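Local coordinates for Succinylglutamatedesuccinylase/aspartoacylase (Rhodobacter sphaeroides 2.4.1, PDB 3CDX), which probably acts as a metal-dependent hydrolase of linear amide or ester bonds, and binds a calcium ion where its family usually carries zinc, at residues A[47-58]-A[81-92]. Sequence-based numbering, arbitrary orientation.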
ATOM      1  N   VAL A  47     -26.569 -28.152  -1.117  1.00 29.22           N
ATOM      2  CA  VAL A  47     -28.030 -28.197  -1.288  1.00 29.69           C
ATOM      3  C   VAL A  47     -28.488 -29.589  -0.932  1.00 30.71           C
ATOM      4  O   VAL A  47     -27.891 -30.591  -1.385  1.00 31.17           O
ATOM      5  CB  VAL A  47     -28.517 -27.786  -2.713  1.00 29.80           C
ATOM      6  CG1 VAL A  47     -28.005 -28.755  -3.778  1.00 31.56           C
ATOM      7  CG2 VAL A  47     -30.059 -27.714  -2.777  1.00 30.37           C
ATOM      8  N   VAL A  48     -29.509 -29.634  -0.075  1.00 30.66           N
ATOM      9  CA  VAL A  48     -30.219 -30.872   0.249  1.00 31.89           C
ATOM     10  C   VAL A  48     -31.669 -30.693  -0.226  1.00 32.40           C
ATOM     11  O   VAL A  48     -32.357 -29.740   0.165  1.00 31.50           O
ATOM     12  CB  VAL A  48     -30.165 -31.203   1.781  1.00 31.62           C
ATOM     13  CG1 VAL A  48     -30.968 -32.444   2.104  1.00 32.66           C
ATOM     14  CG2 VAL A  48     -28.731 -31.384   2.258  1.00 30.17           C
ATOM     15  N   LYS A  49     -32.118 -31.614  -1.074  1.00 33.92           N
ATOM     16  CA  LYS A  49     -33.492 -31.616  -1.553  1.00 35.45           C
ATOM     17  C   LYS A  49     -34.116 -33.002  -1.336  1.00 35.92           C
ATOM     18  O   LYS A  49     -33.547 -34.019  -1.700  1.00 36.00           O
ATOM     19  CB  LYS A  49     -33.545 -31.190  -3.021  1.00 34.89           C
ATOM     20  CG  LYS A  49     -34.961 -30.985  -3.596  1.00 35.72           C
ATOM     21  CD  LYS A  49     -34.910 -30.592  -5.066  1.00 36.90           C
ATOM     22  CE  LYS A  49     -36.074 -31.178  -5.874  1.00 41.90           C
ATOM     23  NZ  LYS A  49     -37.370 -30.680  -5.408  1.00 43.91           N
ATOM     24  N   ASN A  50     -35.294 -33.017  -0.729  1.00 37.50           N
ATOM     25  CA  ASN A  50     -36.058 -34.248  -0.541  1.00 38.30           C
ATOM     26  C   ASN A  50     -37.526 -33.917  -0.395  1.00 38.82           C
ATOM     27  O   ASN A  50     -37.907 -32.933   0.273  1.00 39.12           O
ATOM     28  CB  ASN A  50     -35.586 -34.997   0.712  1.00 38.53           C
ATOM     29  CG  ASN A  50     -36.237 -36.382   0.875  1.00 40.36           C
ATOM     30  OD1 ASN A  50     -36.120 -37.244   0.013  1.00 42.05           O
ATOM     31  ND2 ASN A  50     -36.895 -36.597   2.013  1.00 40.97           N
ATOM     32  N   GLY A  51     -38.350 -34.748  -1.026  1.00 39.34           N
ATOM     33  CA  GLY A  51     -39.782 -34.759  -0.771  1.00 39.36           C
ATOM     34  C   GLY A  51     -40.398 -33.460  -1.191  1.00 39.10           C
ATOM     35  O   GLY A  51     -40.110 -32.953  -2.280  1.00 38.99           O
ATOM     36  N   SER A  52     -41.188 -32.892  -0.291  1.00 38.95           N
ATOM     37  CA  SER A  52     -42.030 -31.774  -0.627  1.00 39.57           C
ATOM     38  C   SER A  52     -42.021 -30.695   0.457  1.00 38.38           C
ATOM     39  O   SER A  52     -42.280 -30.971   1.637  1.00 39.38           O
ATOM     40  CB  SER A  52     -43.463 -32.285  -0.847  1.00 40.20           C
ATOM     41  OG  SER A  52     -44.134 -31.504  -1.813  1.00 43.57           O
ATOM     42  N   GLY A  53     -41.766 -29.457   0.059  1.00 37.31           N
ATOM     43  CA  GLY A  53     -41.759 -28.334   1.020  1.00 35.32           C
ATOM     44  C   GLY A  53     -41.102 -27.084   0.469  1.00 33.40           C
ATOM     45  O   GLY A  53     -40.712 -27.060  -0.706  1.00 33.45           O
ATOM     46  N   PRO A  54     -41.014 -26.032   1.304  1.00 32.42           N
ATOM     47  CA  PRO A  54     -40.464 -24.737   0.918  1.00 31.68           C
ATOM     48  C   PRO A  54     -38.930 -24.763   0.875  1.00 30.97           C
ATOM     49  O   PRO A  54     -38.289 -25.746   1.333  1.00 30.03           O
ATOM     50  CB  PRO A  54     -40.975 -23.797   2.014  1.00 31.50           C
ATOM     51  CG  PRO A  54     -41.134 -24.657   3.212  1.00 32.93           C
ATOM     52  CD  PRO A  54     -41.502 -26.031   2.699  1.00 32.35           C
ATOM     53  N   THR A  55     -38.346 -23.717   0.285  1.00 29.44           N
ATOM     54  CA  THR A  55     -36.893 -23.652   0.202  1.00 28.29           C
ATOM     55  C   THR A  55     -36.422 -22.668   1.258  1.00 27.43           C
ATOM     56  O   THR A  55     -36.911 -21.547   1.295  1.00 25.92           O
ATOM     57  CB  THR A  55     -36.406 -23.238  -1.206  1.00 29.32           C
ATOM     58  OG1 THR A  55     -36.682 -24.294  -2.148  1.00 29.60           O
ATOM     59  CG2 THR A  55     -34.855 -22.938  -1.206  1.00 26.84           C
ATOM     60  N   VAL A  56     -35.475 -23.100   2.102  1.00 26.93           N
ATOM     61  CA  VAL A  56     -34.829 -22.208   3.070  1.00 27.07           C
ATOM     62  C   VAL A  56     -33.410 -21.886   2.637  1.00 26.20           C
ATOM     63  O   VAL A  56     -32.596 -22.770   2.459  1.00 26.16           O
ATOM     64  CB  VAL A  56     -34.804 -22.837   4.491  1.00 28.30           C
ATOM     65  CG1 VAL A  56     -34.031 -21.952   5.455  1.00 26.52           C
ATOM     66  CG2 VAL A  56     -36.261 -23.118   4.981  1.00 28.26           C
ATOM     67  N   LEU A  57     -33.111 -20.599   2.478  1.00 26.12           N
ATOM     68  CA  LEU A  57     -31.766 -20.202   2.068  1.00 24.92           C
ATOM     69  C   LEU A  57     -31.042 -19.585   3.250  1.00 25.15           C
ATOM     70  O   LEU A  57     -31.535 -18.620   3.854  1.00 25.39           O
ATOM     71  CB  LEU A  57     -31.815 -19.260   0.864  1.00 24.90           C
ATOM     72  CG  LEU A  57     -30.562 -18.444   0.498  1.00 24.76           C
ATOM     73  CD1 LEU A  57     -29.401 -19.318  -0.032  1.00 23.15           C
ATOM     74  CD2 LEU A  57     -30.935 -17.339  -0.482  1.00 23.78           C
ATOM     75  N   LEU A  58     -29.862 -20.139   3.545  1.00 23.81           N
ATOM     76  CA  LEU A  58     -29.033 -19.792   4.713  1.00 23.29           C
ATOM     77  C   LEU A  58     -27.698 -19.251   4.213  1.00 23.19           C
ATOM     78  O   LEU A  58     -26.950 -19.971   3.515  1.00 24.88           O
ATOM     79  CB  LEU A  58     -28.806 -21.036   5.607  1.00 22.43           C
ATOM     80  CG  LEU A  58     -30.080 -21.688   6.196  1.00 22.16           C
ATOM     81  CD1 LEU A  58     -29.750 -22.930   6.908  1.00 21.60           C
ATOM     82  CD2 LEU A  58     -30.902 -20.726   7.068  1.00 17.00           C
ATOM     83  N   ARG A  81     -28.888 -34.325   6.265  1.00 37.77           N
ATOM     84  CA  ARG A  81     -29.082 -35.424   5.280  1.00 37.50           C
ATOM     85  C   ARG A  81     -30.406 -35.319   4.528  1.00 37.05           C
ATOM     86  O   ARG A  81     -31.399 -34.869   5.091  1.00 35.92           O
ATOM     87  CB  ARG A  81     -29.019 -36.793   5.962  1.00 38.12           C
ATOM     88  CG  ARG A  81     -27.666 -37.176   6.545  1.00 39.72           C
ATOM     89  CD  ARG A  81     -27.830 -38.249   7.619  1.00 43.21           C
ATOM     90  NE  ARG A  81     -28.455 -37.762   8.869  1.00 47.79           N
ATOM     91  CZ  ARG A  81     -29.423 -38.415   9.545  1.00 49.31           C
ATOM     92  NH1 ARG A  81     -29.918 -39.563   9.075  1.00 47.23           N
ATOM     93  NH2 ARG A  81     -29.930 -37.906  10.672  1.00 46.36           N
ATOM     94  N   PRO A  82     -30.426 -35.742   3.252  1.00 37.59           N
ATOM     95  CA  PRO A  82     -31.655 -35.618   2.441  1.00 38.32           C
ATOM     96  C   PRO A  82     -32.902 -36.232   3.084  1.00 39.37           C
ATOM     97  O   PRO A  82     -33.996 -35.670   2.997  1.00 38.58           O
ATOM     98  CB  PRO A  82     -31.289 -36.298   1.107  1.00 37.93           C
ATOM     99  CG  PRO A  82     -29.814 -36.350   1.075  1.00 37.48           C
ATOM    100  CD  PRO A  82     -29.303 -36.326   2.488  1.00 36.77           C
ATOM    101  N   GLU A  83     -32.712 -37.338   3.791  1.00 41.42           N
ATOM    102  CA  GLU A  83     -33.803 -38.039   4.431  1.00 43.16           C
ATOM    103  C   GLU A  83     -34.445 -37.306   5.616  1.00 43.30           C
ATOM    104  O   GLU A  83     -35.562 -37.657   6.005  1.00 43.74           O
ATOM    105  CB  GLU A  83     -33.343 -39.440   4.843  1.00 43.82           C
ATOM    106  CG  GLU A  83     -32.535 -39.440   6.118  1.00 46.71           C
ATOM    107  CD  GLU A  83     -31.656 -40.658   6.232  1.00 51.26           C
ATOM    108  OE1 GLU A  83     -30.828 -40.886   5.319  1.00 52.91           O
ATOM    109  OE2 GLU A  83     -31.790 -41.386   7.244  1.00 53.58           O
ATOM    110  N   GLU A  84     -33.778 -36.311   6.207  1.00 42.62           N
ATOM    111  CA  GLU A  84     -34.439 -35.533   7.281  1.00 42.31           C
ATOM    112  C   GLU A  84     -35.260 -34.368   6.726  1.00 40.38           C
ATOM    113  O   GLU A  84     -35.916 -33.638   7.488  1.00 40.46           O
ATOM    114  CB  GLU A  84     -33.438 -34.946   8.290  1.00 43.31           C
ATOM    115  CG  GLU A  84     -32.233 -35.792   8.673  1.00 44.86           C
ATOM    116  CD  GLU A  84     -31.163 -34.953   9.357  1.00 44.96           C
ATOM    117  OE1 GLU A  84     -31.445 -34.422  10.456  1.00 48.39           O
ATOM    118  OE2 GLU A  84     -30.043 -34.817   8.801  1.00 47.87           O
ATOM    119  N   VAL A  85     -35.212 -34.188   5.410  1.00 38.16           N
ATOM    120  CA  VAL A  85     -35.692 -32.965   4.754  1.00 36.21           C
ATOM    121  C   VAL A  85     -36.986 -33.137   3.957  1.00 35.83           C
ATOM    122  O   VAL A  85     -37.138 -34.105   3.205  1.00 35.78           O
ATOM    123  CB  VAL A  85     -34.550 -32.361   3.891  1.00 35.88           C
ATOM    124  CG1 VAL A  85     -35.044 -31.391   2.830  1.00 34.11           C
ATOM    125  CG2 VAL A  85     -33.537 -31.698   4.806  1.00 35.38           C
ATOM    126  N   GLN A  86     -37.918 -32.204   4.164  1.00 35.02           N
ATOM    127  CA  GLN A  86     -39.124 -32.083   3.344  1.00 34.40           C
ATOM    128  C   GLN A  86     -39.214 -30.706   2.711  1.00 33.66           C
ATOM    129  O   GLN A  86     -39.782 -29.757   3.271  1.00 33.06           O
ATOM    130  CB  GLN A  86     -40.397 -32.462   4.124  1.00 34.63           C
ATOM    131  CG  GLN A  86     -40.508 -33.960   4.432  1.00 35.11           C
ATOM    132  CD  GLN A  86     -40.793 -34.817   3.205  1.00 37.69           C
ATOM    133  OE1 GLN A  86     -41.570 -34.427   2.320  1.00 40.00           O
ATOM    134  NE2 GLN A  86     -40.165 -35.991   3.142  1.00 36.48           N
ATOM    135  N   GLY A  87     -38.605 -30.607   1.532  1.00 32.81           N
ATOM    136  CA  GLY A  87     -38.429 -29.340   0.868  1.00 31.82           C
ATOM    137  C   GLY A  87     -36.994 -29.206   0.381  1.00 31.26           C
ATOM    138  O   GLY A  87     -36.436 -30.133  -0.207  1.00 31.42           O
ATOM    139  N   ARG A  88     -36.389 -28.047   0.651  1.00 30.37           N
ATOM    140  CA  ARG A  88     -35.056 -27.745   0.109  1.00 28.57           C
ATOM    141  C   ARG A  88     -34.327 -26.747   0.991  1.00 28.10           C
ATOM    142  O   ARG A  88     -34.899 -25.721   1.382  1.00 27.64           O
ATOM    143  CB  ARG A  88     -35.140 -27.237  -1.334  1.00 28.21           C
ATOM    144  CG  ARG A  88     -33.760 -27.096  -2.023  1.00 28.69           C
ATOM    145  CD  ARG A  88     -33.855 -26.807  -3.527  1.00 27.25           C
ATOM    146  NE  ARG A  88     -34.823 -25.747  -3.786  1.00 27.35           N
ATOM    147  CZ  ARG A  88     -35.175 -25.320  -4.992  1.00 28.27           C
ATOM    148  NH1 ARG A  88     -36.083 -24.362  -5.099  1.00 31.50           N
ATOM    149  NH2 ARG A  88     -34.635 -25.843  -6.089  1.00 28.04           N
ATOM    150  N   VAL A  89     -33.071 -27.090   1.304  1.00 27.41           N
ATOM    151  CA  VAL A  89     -32.144 -26.247   2.080  1.00 26.49           C
ATOM    152  C   VAL A  89     -30.908 -25.926   1.207  1.00 26.06           C
ATOM    153  O   VAL A  89     -30.221 -26.831   0.733  1.00 24.97           O
ATOM    154  CB  VAL A  89     -31.699 -26.924   3.388  1.00 26.91           C
ATOM    155  CG1 VAL A  89     -30.861 -25.954   4.254  1.00 25.75           C
ATOM    156  CG2 VAL A  89     -32.946 -27.429   4.193  1.00 25.40           C
ATOM    157  N   ILE A  90     -30.689 -24.632   0.982  1.00 25.29           N
ATOM    158  CA  ILE A  90     -29.499 -24.107   0.295  1.00 24.59           C
ATOM    159  C   ILE A  90     -28.618 -23.346   1.296  1.00 23.92           C
ATOM    160  O   ILE A  90     -29.083 -22.403   1.946  1.00 24.63           O
ATOM    161  CB  ILE A  90     -29.919 -23.227  -0.890  1.00 24.52           C
ATOM    162  CG1 ILE A  90     -30.797 -24.056  -1.857  1.00 24.63           C
ATOM    163  CG2 ILE A  90     -28.644 -22.604  -1.646  1.00 25.10           C
ATOM    164  CD1 ILE A  90     -31.590 -23.242  -2.820  1.00 25.16           C
ATOM    165  N   MET A  91     -27.348 -23.746   1.398  1.00 23.96           N
ATOM    166  CA  MET A  91     -26.414 -23.279   2.453  1.00 22.96           C
ATOM    167  C   MET A  91     -25.146 -22.721   1.832  1.00 23.86           C
ATOM    168  O   MET A  91     -24.431 -23.444   1.156  1.00 23.68           O
ATOM    169  CB  MET A  91     -26.076 -24.419   3.430  1.00 23.27           C
ATOM    170  CG  MET A  91     -27.325 -24.843   4.291  1.00 24.51           C
ATOM    171  SD  MET A  91     -27.247 -26.471   5.113  1.00 19.75           S
ATOM    172  CE  MET A  91     -27.228 -27.521   3.657  1.00 21.62           C
ATOM    173  N   LEU A  92     -24.931 -21.407   2.001  1.00 23.81           N
ATOM    174  CA  LEU A  92     -23.689 -20.731   1.567  1.00 23.15           C
ATOM    175  C   LEU A  92     -23.116 -20.135   2.801  1.00 20.98           C
ATOM    176  O   LEU A  92     -23.421 -18.996   3.109  1.00 22.96           O
ATOM    177  CB  LEU A  92     -23.942 -19.624   0.504  1.00 22.19           C
ATOM    178  CG  LEU A  92     -24.230 -20.162  -0.906  1.00 23.62           C
ATOM    179  CD1 LEU A  92     -25.702 -20.616  -1.029  1.00 24.58           C
ATOM    180  CD2 LEU A  92     -23.918 -19.158  -2.027  1.00 25.25           C
TER
HETATM  181  O   HOH W   1     -38.081 -30.905  -2.145  1.00 50.93           O
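In the central sheet of the catalytic domain, strand 87-92 lies between two strands of one chain segment, antiparallel to 47-50 (179°) and parallel to 55-58 (11°). Val48 and Val89 exchange paired backbone bonds on the antiparallel side, as do Asn50 and Gly87; on the parallel side the bonds run in a ladder from Arg88 N to Pro54 O up to Leu92 N to Leu58 O. The connection 51-54 passes around the start of the middle strand, where Ser52 N binds Gln86 OE1 (3.1 Å) from above the plane of that amide. Asn50 turns its side-chain amide to Val85 O, ND2 donating at 2.8 Å almost in its own plane. On the face carrying Thr55 and Ile90, Arg88 grips one hydroxyl oxygen side-on, NE at 2.9 Å and NH1 at 3.0 Å from Thr55 OG1, with that oxygen in the guanidinium plane; the bend at chi3 (47°) turns the edge of the group to Thr55. NH2 is taken by Phe17 O, which helps fix the group's rotation. Val47 CG2 rests on Ile90 CG1 (3.8 Å), and Ile90 CG2 meets Leu57 CD1 (3.7 Å). On the other face Val48 CG1 packs on Val85 CG2 (3.8 Å), while Leu58 and Met91 lie side by side, CD1 of Leu58 4.0 Å from CG of Met91, both touching Ile73 of helix 68-79. Strand 55-60, that helix and strand 87-92 thus form a beta-alpha-beta crossover of the zinc-exopeptidase-like alpha/beta fold, with strand 40-50 extending its sheet antiparallel.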